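Local coordinates for protein carboxypeptidase 1 (Deinococcus radiodurans str. R1, PDB 5GIV) that probably releases amino acids one after another from the C-terminus of peptides with broad specificity, as a zinc-dependent carboxypeptidase of the M32 family, at residues Asn341-Ser346 and Asp353-Asn358. Numbering follows the deposited sequence.
Sequences NTVSRS and DELTYN
Residues 342-346 run extended after Asn341 in the loop that follows helix 333-339, while 353-358 turn into helix 357-372, and the two backbones come nearest at Val343 and Asp353, whose CA atoms are 5.4 Å apart. Asp353 shows how one carboxylate serves a turn and an earlier part of the same loop at once. Its CG sits between backbone N and carbonyl carbon (chi1 61°), with OD1 serving the turn and OD2 shared. Asp353 OD1 receives Leu355 N at 2.6 Å along its anti lone pair, an Asx turn, and takes Thr356 N from above the carboxylate plane. Ser344 N gives Asp353 OD2 a nearly straight bond of 3.0 Å (168°), arriving well out of the plane, and the Thr356 hydroxyl OG1 donates to the same oxygen. The Val343 side chain crosses that of Asp353 at about a right angle, CG1 lying 3.3 Å from Asp353 OD1; CG2 packs 3.8 Å from Leu355 CD1, beside Val190 of helix 169-193 and Tyr497 of helix 487-501. Water 2 joins Ser344 O to Asp353 N, and water 3 links Ser346 N with Thr356 OG1. Asn341 and Glu354 lie side by side, both bound to Lys496, with Glu354 OE1 also bonded to Tyr497 OH. An alanine at Asp353 would remove both acceptors and probably loosen the turn and its hold on the Ser344 backbone. Four protein donors would be expected to favour the charged carboxylate, partly offset by Ser344 O, 3.0 Å from Asp353 OD2; this one group ties extended 342-346 to the turn leading into helix 357-372.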
loop_
_atom_site.group_PDB
_atom_site.type_symbol
_atom_site.label_atom_id
_atom_site.label_comp_id
_atom_site.label_asym_id
_atom_site.label_seq_id
_atom_site.Cartn_x
_atom_site.Cartn_y
_atom_site.Cartn_z
ATOM N N ASN A 341 -31.111 16.026 4.755
ATOM C CA ASN A 341 -31.344 17.100 3.800
ATOM C C ASN A 341 -31.552 18.435 4.499
ATOM O O ASN A 341 -32.367 19.256 4.071
ATOM C CB ASN A 341 -32.540 16.794 2.898
ATOM C CG ASN A 341 -32.282 15.639 1.953
ATOM O OD1 ASN A 341 -31.439 15.735 1.060
ATOM N ND2 ASN A 341 -33.031 14.551 2.120
ATOM N N THR A 342 -30.833 18.681 5.590
ATOM C CA THR A 342 -30.883 20.000 6.198
ATOM C C THR A 342 -30.042 20.993 5.404
ATOM O O THR A 342 -29.155 20.621 4.635
ATOM C CB THR A 342 -30.394 19.956 7.643
ATOM O OG1 THR A 342 -28.964 19.865 7.656
ATOM C CG2 THR A 342 -31.041 18.820 8.436
ATOM N N VAL A 343 -30.317 22.278 5.622
ATOM C CA VAL A 343 -29.653 23.366 4.909
ATOM C C VAL A 343 -29.280 24.445 5.914
ATOM O O VAL A 343 -30.016 24.684 6.874
ATOM C CB VAL A 343 -30.558 23.966 3.807
ATOM C CG1 VAL A 343 -29.909 25.211 3.204
ATOM C CG2 VAL A 343 -30.878 22.941 2.734
ATOM N N SER A 344 -28.132 25.089 5.708
ATOM C CA SER A 344 -27.773 26.256 6.509
ATOM C C SER A 344 -26.533 26.906 5.915
ATOM O O SER A 344 -25.701 26.235 5.300
ATOM C CB SER A 344 -27.516 25.889 7.973
ATOM O OG SER A 344 -26.334 25.129 8.091
ATOM N N ARG A 345 -26.408 28.211 6.132
ATOM C CA ARG A 345 -25.189 28.917 5.768
ATOM C C ARG A 345 -24.081 28.482 6.710
ATOM O O ARG A 345 -24.192 28.660 7.926
ATOM C CB ARG A 345 -25.393 30.422 5.862
ATOM C CG ARG A 345 -26.659 30.892 5.213
ATOM C CD ARG A 345 -26.937 32.343 5.548
ATOM N NE ARG A 345 -28.266 32.701 5.068
ATOM C CZ ARG A 345 -29.299 32.974 5.858
ATOM N NH1 ARG A 345 -29.158 32.972 7.182
ATOM N NH2 ARG A 345 -30.474 33.266 5.315
ATOM N N SER A 346 -23.022 27.905 6.161
ATOM C CA SER A 346 -21.944 27.348 6.963
ATOM C C SER A 346 -20.617 27.800 6.368
ATOM O O SER A 346 -20.574 28.489 5.344
ATOM C CB SER A 346 -22.037 25.817 7.046
ATOM O OG SER A 346 -22.069 25.221 5.752
ATOM N N ASP A 353 -24.388 22.037 2.384
ATOM C CA ASP A 353 -25.587 21.348 1.920
ATOM C C ASP A 353 -25.803 21.547 0.416
ATOM O O ASP A 353 -25.101 22.308 -0.259
ATOM C CB ASP A 353 -26.797 21.863 2.680
ATOM C CG ASP A 353 -27.016 23.341 2.449
ATOM O OD1 ASP A 353 -27.589 23.701 1.404
ATOM O OD2 ASP A 353 -26.585 24.148 3.297
ATOM N N GLU A 354 -26.842 20.884 -0.096
ATOM C CA GLU A 354 -27.122 20.919 -1.526
ATOM C C GLU A 354 -27.437 22.324 -2.020
ATOM O O GLU A 354 -27.230 22.624 -3.203
ATOM C CB GLU A 354 -28.297 20.000 -1.852
ATOM C CG GLU A 354 -27.958 18.525 -1.921
ATOM C CD GLU A 354 -29.111 17.705 -2.471
ATOM O OE1 GLU A 354 -30.168 17.657 -1.807
ATOM O OE2 GLU A 354 -28.958 17.132 -3.576
ATOM N N LEU A 355 -27.964 23.187 -1.154
ATOM C CA LEU A 355 -28.454 24.472 -1.631
ATOM C C LEU A 355 -27.410 25.579 -1.563
ATOM O O LEU A 355 -27.374 26.444 -2.444
ATOM C CB LEU A 355 -29.705 24.885 -0.847
ATOM C CG LEU A 355 -30.945 24.018 -1.064
ATOM C CD1 LEU A 355 -32.145 24.657 -0.405
ATOM C CD2 LEU A 355 -31.182 23.788 -2.561
ATOM N N THR A 356 -26.581 25.600 -0.525
ATOM C CA THR A 356 -25.600 26.663 -0.357
ATOM C C THR A 356 -24.215 26.298 -0.876
ATOM O O THR A 356 -23.344 27.173 -0.925
ATOM C CB THR A 356 -25.504 27.069 1.120
ATOM O OG1 THR A 356 -24.959 25.984 1.880
ATOM C CG2 THR A 356 -26.891 27.432 1.666
ATOM N N TYR A 357 -23.999 25.052 -1.306
ATOM C CA TYR A 357 -22.654 24.608 -1.659
ATOM C C TYR A 357 -22.018 25.516 -2.703
ATOM O O TYR A 357 -20.862 25.932 -2.562
ATOM C CB TYR A 357 -22.679 23.164 -2.169
ATOM C CG TYR A 357 -21.292 22.646 -2.520
ATOM C CD1 TYR A 357 -20.746 22.838 -3.788
ATOM C CD2 TYR A 357 -20.519 21.993 -1.571
ATOM C CE1 TYR A 357 -19.480 22.372 -4.098
ATOM C CE2 TYR A 357 -19.251 21.528 -1.874
ATOM C CZ TYR A 357 -18.739 21.723 -3.133
ATOM O OH TYR A 357 -17.488 21.250 -3.417
ATOM N N ASN A 358 -22.752 25.825 -3.766
ATOM C CA ASN A 358 -22.139 26.522 -4.890
ATOM C C ASN A 358 -21.655 27.915 -4.512
ATOM O O ASN A 358 -20.724 28.429 -5.142
ATOM C CB ASN A 358 -23.128 26.568 -6.054
ATOM C CG ASN A 358 -23.515 25.178 -6.525
ATOM O OD1 ASN A 358 -22.662 24.320 -6.714
ATOM N ND2 ASN A 358 -24.803 24.943 -6.694
HETATM O O HOH W 1 -29.018 19.329 2.049
HETATM O O HOH W 2 -24.321 23.811 4.921
HETATM O O HOH W 3 -22.688 26.781 3.301
#